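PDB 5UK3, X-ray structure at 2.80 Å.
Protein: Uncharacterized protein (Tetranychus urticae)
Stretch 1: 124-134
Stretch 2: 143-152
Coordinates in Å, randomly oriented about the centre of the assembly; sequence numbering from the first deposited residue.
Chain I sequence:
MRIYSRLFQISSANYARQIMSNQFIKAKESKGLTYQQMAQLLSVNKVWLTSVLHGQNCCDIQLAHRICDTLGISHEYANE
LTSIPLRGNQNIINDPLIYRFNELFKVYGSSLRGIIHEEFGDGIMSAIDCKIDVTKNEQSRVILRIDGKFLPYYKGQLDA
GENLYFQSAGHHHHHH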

# COMPACT_ATOMS: atom_id res chain seq x y z
N ILE I 124 16.36 5.89 -22.31
CA ILE I 124 16.22 6.58 -21.07
C ILE I 124 17.40 7.49 -20.79
O ILE I 124 18.44 7.37 -21.41
N MET I 125 17.23 8.36 -19.81
CA MET I 125 18.31 9.15 -19.30
C MET I 125 18.78 8.52 -18.00
O MET I 125 17.96 8.33 -17.12
N SER I 126 20.07 8.20 -17.93
CA SER I 126 20.63 7.50 -16.81
C SER I 126 20.64 8.37 -15.56
O SER I 126 20.86 9.57 -15.65
N ALA I 127 20.40 7.72 -14.40
CA ALA I 127 20.54 8.35 -13.05
C ALA I 127 21.89 8.00 -12.41
O ALA I 127 22.23 8.51 -11.35
N ILE I 128 22.69 7.21 -13.12
CA ILE I 128 23.95 6.73 -12.64
C ILE I 128 25.08 7.60 -13.19
O ILE I 128 25.85 8.18 -12.41
N ASP I 129 25.16 7.73 -14.50
CA ASP I 129 26.07 8.67 -15.14
C ASP I 129 25.33 10.00 -15.32
O ASP I 129 24.73 10.26 -16.35
N CYS I 130 25.40 10.83 -14.31
CA CYS I 130 24.53 11.98 -14.21
C CYS I 130 25.18 13.09 -13.38
O CYS I 130 25.63 12.82 -12.27
N LYS I 131 25.21 14.31 -13.89
CA LYS I 131 25.78 15.45 -13.18
C LYS I 131 24.70 16.44 -12.85
O LYS I 131 24.19 17.13 -13.73
N ILE I 132 24.36 16.55 -11.58
CA ILE I 132 23.43 17.55 -11.11
C ILE I 132 24.23 18.81 -10.81
O ILE I 132 25.37 18.75 -10.43
N ASP I 133 23.59 19.95 -11.00
CA ASP I 133 24.13 21.23 -10.63
C ASP I 133 22.99 22.08 -10.11
O ASP I 133 21.87 21.96 -10.62
N VAL I 134 23.21 22.89 -9.09
CA VAL I 134 22.11 23.67 -8.51
C VAL I 134 22.60 25.00 -8.06
O VAL I 134 23.65 25.12 -7.54
N ILE I 143 17.82 27.08 -9.76
CA ILE I 143 18.08 26.56 -11.08
C ILE I 143 18.82 25.28 -10.98
O ILE I 143 19.96 25.23 -10.54
N LEU I 144 18.16 24.24 -11.42
CA LEU I 144 18.59 22.89 -11.22
C LEU I 144 18.89 22.35 -12.59
O LEU I 144 17.99 22.28 -13.41
N ARG I 145 20.13 21.99 -12.86
CA ARG I 145 20.53 21.47 -14.17
C ARG I 145 20.97 20.03 -14.04
O ARG I 145 21.83 19.73 -13.26
N ILE I 146 20.35 19.15 -14.79
CA ILE I 146 20.64 17.73 -14.74
C ILE I 146 21.21 17.30 -16.08
O ILE I 146 20.60 17.57 -17.11
N ASP I 147 22.34 16.60 -16.08
CA ASP I 147 23.08 16.26 -17.32
C ASP I 147 23.39 14.76 -17.32
O ASP I 147 24.33 14.32 -16.69
N GLY I 148 22.59 14.00 -18.05
CA GLY I 148 22.63 12.56 -17.99
C GLY I 148 22.95 11.90 -19.31
O GLY I 148 22.67 12.45 -20.34
N LYS I 149 23.51 10.70 -19.25
CA LYS I 149 23.74 9.94 -20.44
C LYS I 149 22.41 9.39 -20.93
O LYS I 149 21.62 8.88 -20.15
N PHE I 150 22.20 9.45 -22.24
CA PHE I 150 21.13 8.77 -22.87
C PHE I 150 21.57 7.34 -23.19
O PHE I 150 22.60 7.15 -23.84
N LEU I 151 20.79 6.35 -22.77
CA LEU I 151 21.05 4.95 -23.07
C LEU I 151 19.93 4.45 -23.94
O LEU I 151 18.80 4.38 -23.49
N PRO I 152 20.24 4.04 -25.16
CA PRO I 152 19.16 3.48 -25.96
C PRO I 152 18.86 2.04 -25.57
O PRO I 152 19.77 1.31 -25.16

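The partner of strand 143-152 changes halfway along it: residues 124-126 pair with its C-terminal part, the chain turns a corner at 127, 128 and 129, and residues 130-134 resume the antiparallel pairing further back. Lys149 sits at the break and divides its backbone between the two segments. Its O accepts from Ser126 N at 2.8 Å, while its N donates to Asp129 O at 3.2 Å, so Ala127 and Ile128 are skipped, while Asp129 O still serves Lys149 N. The corner is also tied within its own stretch, where Ile128 N donates to Ser126 OG (3.3 Å), with Ser126 in the t rotamer.

Gly148, next to the break, has no room for a side chain. A CB built there would point to the same face as Met125 and Cys130 and lie 2.6 Å from Met125 CG, a clash, and 3.1 Å from Ser126 O, which is tight. Gly148 CA lies 4.3 Å from Cys130 CA and 3.8 Å from Met125 CG.

On that face the packing is apolar. Met125 (t, t, p) reaches across the gap left by the glycine and sets its CE 3.8 Å from Ile146 CG2. Ile146 CG2 also lies 3.6 Å from Cys130 SG, with Cys130 in t, and 3.9 Å from Ile132 CD1. Ile146 (m, t) thus meets side chains from both segments, with CG2 the nearest atom to each. Further along, Ile132 (m, m) places CG2 3.6 Å from Leu144 CD1; Leu144 is t, p, and its end comes nearer to the opposing strand than its CA-to-CB bond alone would suggest. Val134, in p, closes the row with its CB 4.1 Å from the same Leu144 CD1. At the far end Phe150, chi1 t, brings CD1 to 3.3 Å from Ile124 O, an oblique approach to the ring.

The other face alternates with this one and is more mixed. Ile124 (p, t) packs CG1 against Leu151 CB at 4.1 Å, with Leu151 in m, t. Beyond the corner the pairs carry charge. Lys131 begins m, t, t, and its NZ stops 4.3 Å from Asp147 OD2, opposite charges near each other but beyond a salt bridge. Asp147, t, also faces Arg145 two residues back on its own strand, where Arg145 NH1 to Asp147 OD2 is a long salt bridge at 3.8 Å; its OD1 is satisfied elsewhere in the structure. Asp133 and Arg145, both t at chi1, meet through their CB atoms at 4.2 Å, and the end of the arginine leads away. Near the splice, Asp129 OD2 lies 3.8 Å from Lys149 CB, but the lysine end leads away, and both aspartate oxygens are hydrogen-bonded elsewhere.

The rule to read here is that the backbone supplies the hydrogen bonds across the contact, while the side chains add apolar packing and one loosely matched charge pair, Lys131 with Asp147.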

# COMPACT_ATOMS: atom_id res chain seq x y z
CB ILE I 124 16.19 5.60 -19.92
CG1 ILE I 124 17.49 4.83 -19.86
CG2 ILE I 124 15.01 4.67 -20.08
CD1 ILE I 124 17.72 4.28 -18.52
CB MET I 125 17.84 10.57 -19.02
CG MET I 125 18.99 11.46 -18.56
SD MET I 125 18.44 12.92 -17.69
CE MET I 125 18.41 12.19 -16.04
CB SER I 126 22.05 7.08 -17.11
OG SER I 126 22.49 6.07 -16.19
CB ALA I 127 19.41 7.92 -12.14
CB ILE I 128 24.12 5.27 -13.06
CG1 ILE I 128 22.91 4.47 -12.63
CG2 ILE I 128 25.39 4.70 -12.49
CD1 ILE I 128 22.59 4.50 -11.15
CB ASP I 129 26.55 8.11 -16.49
CG ASP I 129 27.60 9.01 -17.18
OD1 ASP I 129 27.97 10.06 -16.61
OD2 ASP I 129 28.04 8.66 -18.31
CB CYS I 130 23.24 11.52 -13.56
SG CYS I 130 21.86 12.62 -13.90
CB LYS I 131 26.82 16.19 -14.03
CG LYS I 131 27.99 15.36 -14.46
CD LYS I 131 28.86 16.09 -15.49
CE LYS I 131 29.90 15.13 -16.10
NZ LYS I 131 29.75 14.90 -17.58
CB ILE I 132 22.70 17.17 -9.82
CG1 ILE I 132 22.27 15.70 -9.76
CG2 ILE I 132 21.49 18.07 -9.58
CD1 ILE I 132 21.42 15.30 -10.91
CB ASP I 133 24.72 21.85 -11.87
CG ASP I 133 25.34 23.18 -11.61
OD1 ASP I 133 26.35 23.21 -10.84
OD2 ASP I 133 24.83 24.20 -12.16
CB VAL I 134 21.37 22.93 -7.39
CG1 VAL I 134 22.24 22.63 -6.22
CG2 VAL I 134 20.16 23.72 -6.92
CB ILE I 143 18.84 27.60 -11.91
CG1 ILE I 143 17.82 28.70 -12.19
CG2 ILE I 143 19.39 26.99 -13.19
CD1 ILE I 143 18.31 29.89 -12.90
CB LEU I 144 17.46 22.14 -10.52
CG LEU I 144 17.60 20.65 -10.26
CD1 LEU I 144 18.77 20.49 -9.34
CD2 LEU I 144 16.43 19.92 -9.63
CB ARG I 145 21.68 22.30 -14.71
CG ARG I 145 22.26 21.85 -16.03
CD ARG I 145 23.34 22.84 -16.47
NE ARG I 145 23.74 22.71 -17.88
CZ ARG I 145 24.51 21.74 -18.38
NH1 ARG I 145 25.01 20.77 -17.60
NH2 ARG I 145 24.80 21.73 -19.67
CB ILE I 146 19.36 16.93 -14.42
CG1 ILE I 146 18.79 17.37 -13.07
CG2 ILE I 146 19.66 15.44 -14.41
CD1 ILE I 146 17.45 16.76 -12.72
CB ASP I 147 24.36 17.12 -17.38
CG ASP I 147 25.31 16.73 -18.52
OD1 ASP I 147 24.97 15.80 -19.29
OD2 ASP I 147 26.41 17.34 -18.64
CB LYS I 149 24.73 8.78 -20.18
CG LYS I 149 24.94 7.88 -21.39
CD LYS I 149 26.23 7.08 -21.33
CE LYS I 149 26.91 7.04 -22.72
NZ LYS I 149 28.22 6.31 -22.67
CB PHE I 150 20.75 9.49 -24.17
CG PHE I 150 19.66 8.80 -24.93
CD1 PHE I 150 18.36 8.81 -24.43
CD2 PHE I 150 19.97 8.10 -26.09
CE1 PHE I 150 17.37 8.14 -25.08
CE2 PHE I 150 18.99 7.43 -26.74
CZ PHE I 150 17.67 7.46 -26.25
CB LEU I 151 21.03 4.08 -21.84
CG LEU I 151 22.06 4.28 -20.77
CD1 LEU I 151 21.84 3.44 -19.51
CD2 LEU I 151 23.47 4.08 -21.33
CB PRO I 152 19.71 3.57 -27.37
CG PRO I 152 21.18 3.48 -27.21
CD PRO I 152 21.52 4.06 -25.87